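Local coordinates for alternansucrase (Leuconostoc mesenteroides, PDB 6HVG), which belongs to glycosyl hydrolase family 70 and joins a TIM-barrel-type domain to arrays of choline-binding-like repeats built from short beta hairpins, at residues K225-D230 and Q249-N254; Y236-D239 and Q243-I246; Q256-N259 and V263-K266. All blocks are in the same frame, centred on the assembly; numbering follows the deposited sequence.

Contact 1 of 3, residues K225-D230 and Q249-N254; sequences KSYVAD and QTIDGN
With chi1 at -75°, Tyr227 sets its ring anti to its carbonyl carbon and sends the phenol end across to Ile251, whose own chi1 of -49° and extended chi2 of -172° carry CD1 back the other way. The two side chains therefore meet from opposite directions. Tyr227 OH comes within 3.5 Å of Ile251 CD1 and 3.6 Å of Ile251 CB, so the hydroxyl end sits along the branched side chain. The ring itself is touched more lightly: Tyr227 CZ is 4.1 Å from Ile251 CD1, an oblique approach. Asp252 OD2 lies near the plane of the ring, at the CE2 edge, too far away to be more than a loose neighbour. The hydroxyl probably hydrogen-bonds to Gln256 OE1. Tyr237 adds an edge-to-face contact with the Tyr227 ring.

Ile251 is presented by a tight turn. Ile251 N reaches Asn254 O at 2.6 Å and Asn254 N returns to Ile251 O, while Asp252 and Gly253 take the positive phi values of a type I' turn. Asn254 ND2 adds weak bonds to Ile251 O and Asp252 O. On the other strand, Ser226 OG donates to Tyr227 O at 2.9 Å from above the carbonyl plane, and Lys225 and Ser226 both face Phe238 as a G1 beta bulge. A tyrosine of one hairpin resting on the type I' turn of the following hairpin is consistent with the repeating hairpin solenoid of choline-binding modules.

Contact 2 of 3, residues Y236-D239 and Q243-I246; sequences YYFD and QPLI
Phe238 and Pro244 face each other as a single antiparallel bridge of the non-hydrogen-bonded kind, in the tight chain reversal that follows a hairpin strand of this choline-binding-like repeat module. Their CA atoms are 4.1 Å apart, and a backbone bond flanks them on each side. Leu245 N gives its hydrogen to Tyr237 O at 2.9 Å. Asp239 N gives its own to Gln243 O at 3.0 Å. Proline, lacking an N-H, suits the position, since the bridge asks none of it; Pro244 CA instead offers a CA-H...O contact to Tyr237 O. The other side of strand 236-238 is spoken for as well: Tyr236 and Phe238 pair with Val228 and Ser226 of the neighbouring strand, and Asp239 with Lys225.

The carboxylate of Asp239 folds back over the turn, its chi1 of 65° tucking CG between the backbone N and the carbonyl carbon. From there OD2 accepts from Asn241 N, an Asx turn, and more weakly from Gly242 N and Gln243 N. Past the bridge, Ile246 O takes a hydrogen from Gln249 NE2.

The side chains fill in around this frame. Tyr236 puts a ring edge against Pro244 CB, while the Phe238 ring runs across the pyrrolidine, with CD2 3.8 Å from Pro244 CD. Leu245 lies alongside Tyr237, pointing the same way, and its CD1 stands 3.5 Å from Tyr237 CD2, at the edge of that ring.

Contact 3 of 3, residues Q256-N259 and V263-K266; sequences QYFN and VQIK
Phe258 and Gln264 form the single bridge of a chain reversal that follows a hairpin strand in a choline-binding-type repeat, and three hydrogen bonds hold Tyr257 and Asn259 to Ile265 and Val263. Ile265 N donates to Tyr257 O at 3.2 Å, and Asn259 N to Val263 O at 2.9 Å. The third uses a side chain: Val263 N reaches Asn259 OD1 at 2.8 Å from above the amide plane, and that oxygen also takes a weak bond from Gln261 N.

A water accepts from Tyr257 N and from Gln264 NE2, and donates to Ile265 O at 2.8 Å. At the other end of the same amide, Lys266 NZ binds Gln264 OE1.

Packing completes the contact. Gln264, with CG anti to its backbone N (chi1 -163°), runs across Phe258, with Gln264 CB 3.5 Å from Phe258 CE2 and the amide plane only 16° from that of the ring. Gln264 NE2 merely packs against the Gln256 amide, whose OE1 probably pairs with Tyr227 OH and whose NE2 bonds Asn285 OD1. Tyr257 meets Ile265 CG1 at a ring edge.

Both ends of the buried Gln264 amide thus have polar partners, which should fix its rotation.

How the contacts relate
From the N terminus, strand 226-229 runs first and pairs with strand 235-238, which carries contact 2. Contact 2 then closes a very short loop, with three residues between its segments. Contact 1 spans that whole reversal: its second segment arrives at strand 249-251, so contact 2 falls within its larger loop. Contact 3 opens only afterwards, at the end of strand 254-256, and closes a second three-residue loop in series; none of the loops cross. The two small reversals also touch, with Leu245 O against Phe258 CB and Tyr236 OH near Val263 CG2. Together the contacts join one hairpin, its connecting loop and the following hairpin.

Contact 1 of 3, residues K225-D230 and Q249-N254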
ATOM      1  N   LYS A 225      41.820  19.436   7.711  1.00 72.63           N
ATOM      2  CA  LYS A 225      40.762  20.443   7.437  1.00 75.87           C
ATOM      3  C   LYS A 225      39.360  19.829   7.384  1.00 74.58           C
ATOM      4  O   LYS A 225      38.630  19.995   6.420  1.00 78.01           O
ATOM      5  CB  LYS A 225      41.082  21.265   6.172  1.00 76.49           C
ATOM      6  CG  LYS A 225      41.830  22.545   6.531  1.00 80.33           C
ATOM      7  CD  LYS A 225      42.398  23.342   5.374  1.00 82.11           C
ATOM      8  CE  LYS A 225      42.934  24.668   5.897  1.00 82.56           C
ATOM      9  NZ  LYS A 225      43.466  25.509   4.804  1.00 83.80           N
ATOM     10  N   SER A 226      39.003  19.116   8.444  1.00 73.27           N
ATOM     11  CA  SER A 226      37.734  18.429   8.526  1.00 67.97           C
ATOM     12  C   SER A 226      37.253  18.318   9.968  1.00 66.78           C
ATOM     13  O   SER A 226      38.032  18.290  10.895  1.00 67.55           O
ATOM     14  CB  SER A 226      37.888  17.040   7.932  1.00 68.60           C
ATOM     15  OG  SER A 226      36.845  16.202   8.356  1.00 73.60           O
ATOM     16  N   TYR A 227      35.940  18.272  10.138  1.00 68.77           N
ATOM     17  CA  TYR A 227      35.314  17.966  11.420  1.00 65.13           C
ATOM     18  C   TYR A 227      35.303  16.457  11.582  1.00 65.51           C
ATOM     19  O   TYR A 227      35.105  15.727  10.607  1.00 65.62           O
ATOM     20  CB  TYR A 227      33.859  18.453  11.455  1.00 60.13           C
ATOM     21  CG  TYR A 227      33.675  19.942  11.619  1.00 58.67           C
ATOM     22  CD1 TYR A 227      33.914  20.562  12.845  1.00 59.46           C
ATOM     23  CD2 TYR A 227      33.213  20.732  10.569  1.00 56.47           C
ATOM     24  CE1 TYR A 227      33.728  21.930  13.017  1.00 58.38           C
ATOM     25  CE2 TYR A 227      33.011  22.093  10.735  1.00 56.08           C
ATOM     26  CZ  TYR A 227      33.278  22.685  11.960  1.00 56.79           C
ATOM     27  OH  TYR A 227      33.099  24.019  12.137  1.00 55.64           O
ATOM     28  N   VAL A 228      35.516  15.992  12.806  1.00 67.03           N
ATOM     29  CA  VAL A 228      35.242  14.592  13.156  1.00 68.67           C
ATOM     30  C   VAL A 228      34.625  14.482  14.544  1.00 68.88           C
ATOM     31  O   VAL A 228      35.033  15.177  15.486  1.00 67.58           O
ATOM     32  CB  VAL A 228      36.498  13.707  13.146  1.00 70.42           C
ATOM     33  CG1 VAL A 228      36.095  12.239  13.097  1.00 69.61           C
ATOM     34  CG2 VAL A 228      37.385  14.049  11.967  1.00 73.76           C
ATOM     35  N   ALA A 229      33.641  13.598  14.662  1.00 69.80           N
ATOM     36  CA  ALA A 229      33.057  13.297  15.956  1.00 71.29           C
ATOM     37  C   ALA A 229      33.687  12.012  16.415  1.00 70.46           C
ATOM     38  O   ALA A 229      33.841  11.091  15.606  1.00 69.03           O
ATOM     39  CB  ALA A 229      31.548  13.140  15.849  1.00 69.56           C
ATOM     40  N   ASP A 230      34.066  11.950  17.695  1.00 70.60           N
ATOM     41  CA  ASP A 230      34.644  10.728  18.250  1.00 69.77           C
ATOM     42  C   ASP A 230      33.563   9.788  18.810  1.00 70.29           C
ATOM     43  O   ASP A 230      32.366  10.068  18.704  1.00 69.35           O
ATOM     44  CB  ASP A 230      35.756  11.046  19.261  1.00 69.22           C
ATOM     45  CG  ASP A 230      35.237  11.529  20.611  1.00 69.70           C
ATOM     46  OD1 ASP A 230      34.016  11.459  20.871  1.00 69.04           O
ATOM     47  OD2 ASP A 230      36.074  11.989  21.426  1.00 67.81           O
ATOM     48  N   GLN A 249      37.369  30.267  16.937  1.00 70.53           N
ATOM     49  CA  GLN A 249      37.704  30.062  15.540  1.00 72.50           C
ATOM     50  C   GLN A 249      36.513  30.390  14.654  1.00 73.42           C
ATOM     51  O   GLN A 249      35.374  30.209  15.056  1.00 73.08           O
ATOM     52  CB  GLN A 249      38.068  28.595  15.316  1.00 73.74           C
ATOM     53  CG  GLN A 249      39.299  28.125  16.066  1.00 78.96           C
ATOM     54  CD  GLN A 249      40.531  28.882  15.656  1.00 80.63           C
ATOM     55  OE1 GLN A 249      40.714  29.202  14.498  1.00 86.69           O
ATOM     56  NE2 GLN A 249      41.357  29.209  16.603  1.00 83.15           N
ATOM     57  N   THR A 250      36.782  30.830  13.433  1.00 73.75           N
ATOM     58  CA  THR A 250      35.726  31.004  12.459  1.00 73.53           C
ATOM     59  C   THR A 250      35.936  29.989  11.360  1.00 72.28           C
ATOM     60  O   THR A 250      37.001  29.951  10.788  1.00 72.23           O
ATOM     61  CB  THR A 250      35.678  32.441  11.899  1.00 74.10           C
ATOM     62  OG1 THR A 250      35.865  33.380  12.972  1.00 76.44           O
ATOM     63  CG2 THR A 250      34.333  32.703  11.223  1.00 69.66           C
ATOM     64  N   ILE A 251      34.928  29.172  11.073  1.00 73.40           N
ATOM     65  CA  ILE A 251      35.036  28.125  10.064  1.00 77.87           C
ATOM     66  C   ILE A 251      33.841  28.210   9.127  1.00 81.30           C
ATOM     67  O   ILE A 251      32.696  28.317   9.586  1.00 83.47           O
ATOM     68  CB  ILE A 251      35.080  26.725  10.706  1.00 79.06           C
ATOM     69  CG1 ILE A 251      36.113  26.698  11.850  1.00 78.82           C
ATOM     70  CG2 ILE A 251      35.385  25.658   9.660  1.00 80.92           C
ATOM     71  CD1 ILE A 251      36.382  25.319  12.420  1.00 78.19           C
ATOM     72  N   ASP A 252      34.105  28.178   7.817  1.00 84.65           N
ATOM     73  CA  ASP A 252      33.053  28.324   6.807  1.00 82.80           C
ATOM     74  C   ASP A 252      32.150  29.484   7.204  1.00 80.42           C
ATOM     75  O   ASP A 252      30.931  29.389   7.085  1.00 78.72           O
ATOM     76  CB  ASP A 252      32.200  27.048   6.687  1.00 84.40           C
ATOM     77  CG  ASP A 252      33.030  25.786   6.503  1.00 92.58           C
ATOM     78  OD1 ASP A 252      34.021  25.804   5.739  1.00 96.97           O
ATOM     79  OD2 ASP A 252      32.681  24.762   7.132  1.00100.30           O
ATOM     80  N   GLY A 253      32.728  30.560   7.730  1.00 83.88           N
ATOM     81  CA  GLY A 253      31.912  31.705   8.163  1.00 86.07           C
ATOM     82  C   GLY A 253      31.145  31.511   9.471  1.00 85.30           C
ATOM     83  O   GLY A 253      30.292  32.313   9.803  1.00 83.61           O
ATOM     84  N   ASN A 254      31.490  30.480  10.244  1.00 88.41           N
ATOM     85  CA  ASN A 254      30.821  30.159  11.508  1.00 82.40           C
ATOM     86  C   ASN A 254      31.789  30.393  12.649  1.00 76.90           C
ATOM     87  O   ASN A 254      32.944  29.984  12.564  1.00 81.42           O
ATOM     88  CB  ASN A 254      30.381  28.702  11.557  1.00 83.49           C
ATOM     89  CG  ASN A 254      29.255  28.397  10.600  1.00 84.94           C
ATOM     90  OD1 ASN A 254      28.225  27.857  10.994  1.00 78.63           O
ATOM     91  ND2 ASN A 254      29.440  28.739   9.341  1.00 92.13           N
TER

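Contact 2 of 3, residues Y236-D239 and Q243-I246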
ATOM      1  N   TYR A 236      35.847  17.518  17.127  1.00 68.66           N
ATOM      2  CA  TYR A 236      37.103  18.245  16.926  1.00 69.14           C
ATOM      3  C   TYR A 236      37.120  18.848  15.534  1.00 67.56           C
ATOM      4  O   TYR A 236      36.464  18.316  14.644  1.00 64.51           O
ATOM      5  CB  TYR A 236      38.294  17.309  17.001  1.00 70.03           C
ATOM      6  CG  TYR A 236      38.513  16.655  18.330  1.00 69.90           C
ATOM      7  CD1 TYR A 236      37.742  15.579  18.731  1.00 68.83           C
ATOM      8  CD2 TYR A 236      39.525  17.081  19.162  1.00 70.60           C
ATOM      9  CE1 TYR A 236      37.958  14.957  19.941  1.00 69.60           C
ATOM     10  CE2 TYR A 236      39.740  16.478  20.375  1.00 71.50           C
ATOM     11  CZ  TYR A 236      38.963  15.410  20.755  1.00 70.52           C
ATOM     12  OH  TYR A 236      39.199  14.802  21.959  1.00 72.61           O
ATOM     13  N   TYR A 237      37.904  19.903  15.313  1.00 65.72           N
ATOM     14  CA  TYR A 237      38.199  20.291  13.945  1.00 65.00           C
ATOM     15  C   TYR A 237      39.681  20.270  13.747  1.00 63.86           C
ATOM     16  O   TYR A 237      40.396  20.996  14.435  1.00 64.24           O
ATOM     17  CB  TYR A 237      37.663  21.669  13.603  1.00 67.13           C
ATOM     18  CG  TYR A 237      37.872  21.984  12.131  1.00 70.08           C
ATOM     19  CD1 TYR A 237      37.034  21.450  11.158  1.00 71.75           C
ATOM     20  CD2 TYR A 237      38.933  22.766  11.709  1.00 70.21           C
ATOM     21  CE1 TYR A 237      37.224  21.719   9.810  1.00 72.80           C
ATOM     22  CE2 TYR A 237      39.136  23.039  10.370  1.00 70.46           C
ATOM     23  CZ  TYR A 237      38.284  22.513   9.425  1.00 71.62           C
ATOM     24  OH  TYR A 237      38.485  22.779   8.100  1.00 70.30           O
ATOM     25  N   PHE A 238      40.134  19.448  12.805  1.00 62.69           N
ATOM     26  CA  PHE A 238      41.555  19.329  12.508  1.00 64.62           C
ATOM     27  C   PHE A 238      41.919  20.197  11.314  1.00 65.47           C
ATOM     28  O   PHE A 238      41.219  20.201  10.312  1.00 64.64           O
ATOM     29  CB  PHE A 238      41.906  17.875  12.258  1.00 65.40           C
ATOM     30  CG  PHE A 238      41.571  16.985  13.420  1.00 66.35           C
ATOM     31  CD1 PHE A 238      40.389  16.247  13.431  1.00 64.48           C
ATOM     32  CD2 PHE A 238      42.415  16.921  14.531  1.00 65.86           C
ATOM     33  CE1 PHE A 238      40.074  15.434  14.510  1.00 63.68           C
ATOM     34  CE2 PHE A 238      42.095  16.124  15.608  1.00 65.52           C
ATOM     35  CZ  PHE A 238      40.924  15.373  15.601  1.00 63.59           C
ATOM     36  N   ASP A 239      43.030  20.919  11.434  1.00 68.32           N
ATOM     37  CA  ASP A 239      43.451  21.916  10.437  1.00 69.67           C
ATOM     38  C   ASP A 239      44.285  21.321   9.296  1.00 71.36           C
ATOM     39  O   ASP A 239      44.236  20.111   9.055  1.00 69.15           O
ATOM     40  CB  ASP A 239      44.219  23.059  11.137  1.00 70.89           C
ATOM     41  CG  ASP A 239      45.534  22.606  11.764  1.00 71.68           C
ATOM     42  OD1 ASP A 239      45.878  23.121  12.848  1.00 72.20           O
ATOM     43  OD2 ASP A 239      46.221  21.744  11.190  1.00 72.96           O
ATOM     44  N   GLN A 243      46.329  18.840  13.088  1.00 70.06           N
ATOM     45  CA  GLN A 243      46.306  19.218  14.487  1.00 69.12           C
ATOM     46  C   GLN A 243      45.001  19.929  14.786  1.00 68.69           C
ATOM     47  O   GLN A 243      44.571  20.773  14.011  1.00 68.09           O
ATOM     48  CB  GLN A 243      47.498  20.134  14.782  1.00 69.75           C
ATOM     49  CG  GLN A 243      48.823  19.439  14.619  1.00 70.68           C
ATOM     50  CD  GLN A 243      49.962  20.292  15.093  1.00 73.31           C
ATOM     51  OE1 GLN A 243      49.903  21.514  15.037  1.00 72.40           O
ATOM     52  NE2 GLN A 243      51.014  19.655  15.572  1.00 79.32           N
ATOM     53  N   PRO A 244      44.343  19.580  15.909  1.00 68.66           N
ATOM     54  CA  PRO A 244      43.058  20.210  16.175  1.00 66.77           C
ATOM     55  C   PRO A 244      43.186  21.671  16.507  1.00 68.74           C
ATOM     56  O   PRO A 244      44.177  22.086  17.108  1.00 69.44           O
ATOM     57  CB  PRO A 244      42.552  19.475  17.408  1.00 66.09           C
ATOM     58  CG  PRO A 244      43.785  19.024  18.092  1.00 67.22           C
ATOM     59  CD  PRO A 244      44.727  18.648  16.986  1.00 68.83           C
ATOM     60  N   LEU A 245      42.164  22.445  16.146  1.00 70.74           N
ATOM     61  CA  LEU A 245      42.155  23.865  16.478  1.00 70.47           C
ATOM     62  C   LEU A 245      41.639  24.035  17.887  1.00 68.44           C
ATOM     63  O   LEU A 245      40.796  23.276  18.338  1.00 66.48           O
ATOM     64  CB  LEU A 245      41.273  24.649  15.501  1.00 71.54           C
ATOM     65  CG  LEU A 245      41.725  24.736  14.047  1.00 73.09           C
ATOM     66  CD1 LEU A 245      40.632  25.375  13.197  1.00 73.57           C
ATOM     67  CD2 LEU A 245      43.026  25.522  13.975  1.00 74.15           C
ATOM     68  N   ILE A 246      42.165  25.040  18.567  1.00 68.25           N
ATOM     69  CA  ILE A 246      41.817  25.337  19.931  1.00 68.95           C
ATOM     70  C   ILE A 246      41.444  26.801  20.064  1.00 69.51           C
ATOM     71  O   ILE A 246      42.027  27.645  19.415  1.00 71.67           O
ATOM     72  CB  ILE A 246      43.063  25.077  20.811  1.00 71.02           C
ATOM     73  CG1 ILE A 246      43.534  23.638  20.615  1.00 71.00           C
ATOM     74  CG2 ILE A 246      42.779  25.380  22.286  1.00 71.23           C
ATOM     75  CD1 ILE A 246      44.853  23.358  21.309  1.00 74.97           C
TER

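Contact 3 of 3, residues Q256-N259 and V263-K266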
ATOM      1  N   GLN A 256      33.080  29.487  16.247  1.00 72.50           N
ATOM      2  CA  GLN A 256      33.030  28.348  17.167  1.00 70.35           C
ATOM      3  C   GLN A 256      34.129  28.400  18.246  1.00 72.53           C
ATOM      4  O   GLN A 256      35.160  29.048  18.069  1.00 73.56           O
ATOM      5  CB  GLN A 256      33.116  27.062  16.360  1.00 68.66           C
ATOM      6  CG  GLN A 256      31.884  26.821  15.481  1.00 66.54           C
ATOM      7  CD  GLN A 256      32.108  25.843  14.354  1.00 67.88           C
ATOM      8  OE1 GLN A 256      33.245  25.453  14.043  1.00 66.89           O
ATOM      9  NE2 GLN A 256      31.008  25.442  13.711  1.00 69.16           N
ATOM     10  N   TYR A 257      33.889  27.755  19.389  1.00 71.54           N
ATOM     11  CA  TYR A 257      34.891  27.717  20.468  1.00 69.04           C
ATOM     12  C   TYR A 257      35.426  26.321  20.711  1.00 68.65           C
ATOM     13  O   TYR A 257      34.701  25.347  20.613  1.00 65.66           O
ATOM     14  CB  TYR A 257      34.325  28.252  21.772  1.00 68.90           C
ATOM     15  CG  TYR A 257      35.414  28.366  22.798  1.00 70.70           C
ATOM     16  CD1 TYR A 257      36.346  29.375  22.697  1.00 68.59           C
ATOM     17  CD2 TYR A 257      35.549  27.448  23.835  1.00 72.19           C
ATOM     18  CE1 TYR A 257      37.369  29.505  23.607  1.00 68.30           C
ATOM     19  CE2 TYR A 257      36.572  27.563  24.745  1.00 72.36           C
ATOM     20  CZ  TYR A 257      37.471  28.597  24.626  1.00 71.55           C
ATOM     21  OH  TYR A 257      38.503  28.672  25.532  1.00 80.36           O
ATOM     22  N   PHE A 258      36.711  26.201  21.021  1.00 72.47           N
ATOM     23  CA  PHE A 258      37.264  24.880  21.328  1.00 71.98           C
ATOM     24  C   PHE A 258      38.044  24.902  22.644  1.00 73.34           C
ATOM     25  O   PHE A 258      38.820  25.816  22.907  1.00 75.24           O
ATOM     26  CB  PHE A 258      38.162  24.420  20.183  1.00 71.52           C
ATOM     27  CG  PHE A 258      37.414  24.044  18.939  1.00 68.44           C
ATOM     28  CD1 PHE A 258      37.174  24.970  17.936  1.00 68.98           C
ATOM     29  CD2 PHE A 258      36.960  22.765  18.761  1.00 67.88           C
ATOM     30  CE1 PHE A 258      36.455  24.627  16.797  1.00 67.38           C
ATOM     31  CE2 PHE A 258      36.251  22.406  17.606  1.00 66.43           C
ATOM     32  CZ  PHE A 258      36.006  23.341  16.617  1.00 63.90           C
ATOM     33  N   ASN A 259      37.859  23.886  23.474  1.00 73.31           N
ATOM     34  CA  ASN A 259      38.561  23.838  24.748  1.00 74.25           C
ATOM     35  C   ASN A 259      40.044  23.541  24.542  1.00 75.72           C
ATOM     36  O   ASN A 259      40.480  23.223  23.436  1.00 75.43           O
ATOM     37  CB  ASN A 259      37.888  22.844  25.699  1.00 74.49           C
ATOM     38  CG  ASN A 259      38.168  21.394  25.375  1.00 73.58           C
ATOM     39  OD1 ASN A 259      38.956  21.061  24.494  1.00 75.33           O
ATOM     40  ND2 ASN A 259      37.506  20.513  26.101  1.00 74.19           N
ATOM     41  N   VAL A 263      38.343  20.079  21.944  1.00 71.70           N
ATOM     42  CA  VAL A 263      36.961  19.606  21.870  1.00 69.53           C
ATOM     43  C   VAL A 263      36.025  20.779  21.612  1.00 67.06           C
ATOM     44  O   VAL A 263      36.272  21.879  22.084  1.00 66.57           O
ATOM     45  CB  VAL A 263      36.536  18.901  23.180  1.00 69.90           C
ATOM     46  CG1 VAL A 263      35.068  18.474  23.147  1.00 69.29           C
ATOM     47  CG2 VAL A 263      37.427  17.692  23.436  1.00 71.72           C
ATOM     48  N   GLN A 264      34.948  20.541  20.876  1.00 66.21           N
ATOM     49  CA  GLN A 264      34.024  21.618  20.526  1.00 67.11           C
ATOM     50  C   GLN A 264      32.944  21.855  21.578  1.00 66.60           C
ATOM     51  O   GLN A 264      32.222  20.933  21.959  1.00 69.00           O
ATOM     52  CB  GLN A 264      33.349  21.360  19.172  1.00 67.19           C
ATOM     53  CG  GLN A 264      32.735  22.644  18.609  1.00 66.98           C
ATOM     54  CD  GLN A 264      32.007  22.466  17.305  1.00 66.06           C
ATOM     55  OE1 GLN A 264      31.777  21.346  16.838  1.00 65.37           O
ATOM     56  NE2 GLN A 264      31.623  23.579  16.709  1.00 66.92           N
ATOM     57  N   ILE A 265      32.826  23.101  22.022  1.00 64.87           N
ATOM     58  CA  ILE A 265      31.759  23.479  22.942  1.00 64.10           C
ATOM     59  C   ILE A 265      30.434  23.587  22.173  1.00 65.90           C
ATOM     60  O   ILE A 265      30.333  24.320  21.182  1.00 65.99           O
ATOM     61  CB  ILE A 265      32.035  24.801  23.670  1.00 63.60           C
ATOM     62  CG1 ILE A 265      33.365  24.798  24.454  1.00 66.95           C
ATOM     63  CG2 ILE A 265      30.885  25.142  24.591  1.00 62.98           C
ATOM     64  CD1 ILE A 265      33.636  23.629  25.391  1.00 68.10           C
ATOM     65  N   LYS A 266      29.423  22.859  22.657  1.00 66.90           N
ATOM     66  CA  LYS A 266      28.073  22.810  22.073  1.00 64.84           C
ATOM     67  C   LYS A 266      27.041  22.958  23.183  1.00 63.68           C
ATOM     68  O   LYS A 266      27.092  22.266  24.189  1.00 65.17           O
ATOM     69  CB  LYS A 266      27.827  21.479  21.371  1.00 65.65           C
ATOM     70  CG  LYS A 266      28.478  21.226  20.005  1.00 68.73           C
ATOM     71  CD  LYS A 266      28.674  19.710  19.810  1.00 71.89           C
ATOM     72  CE  LYS A 266      28.481  19.220  18.386  1.00 71.54           C
ATOM     73  NZ  LYS A 266      29.213  20.008  17.373  1.00 74.26           N
TER
HETATM   74  O   HOH W   1      31.771  25.627  19.177  1.00 52.34           O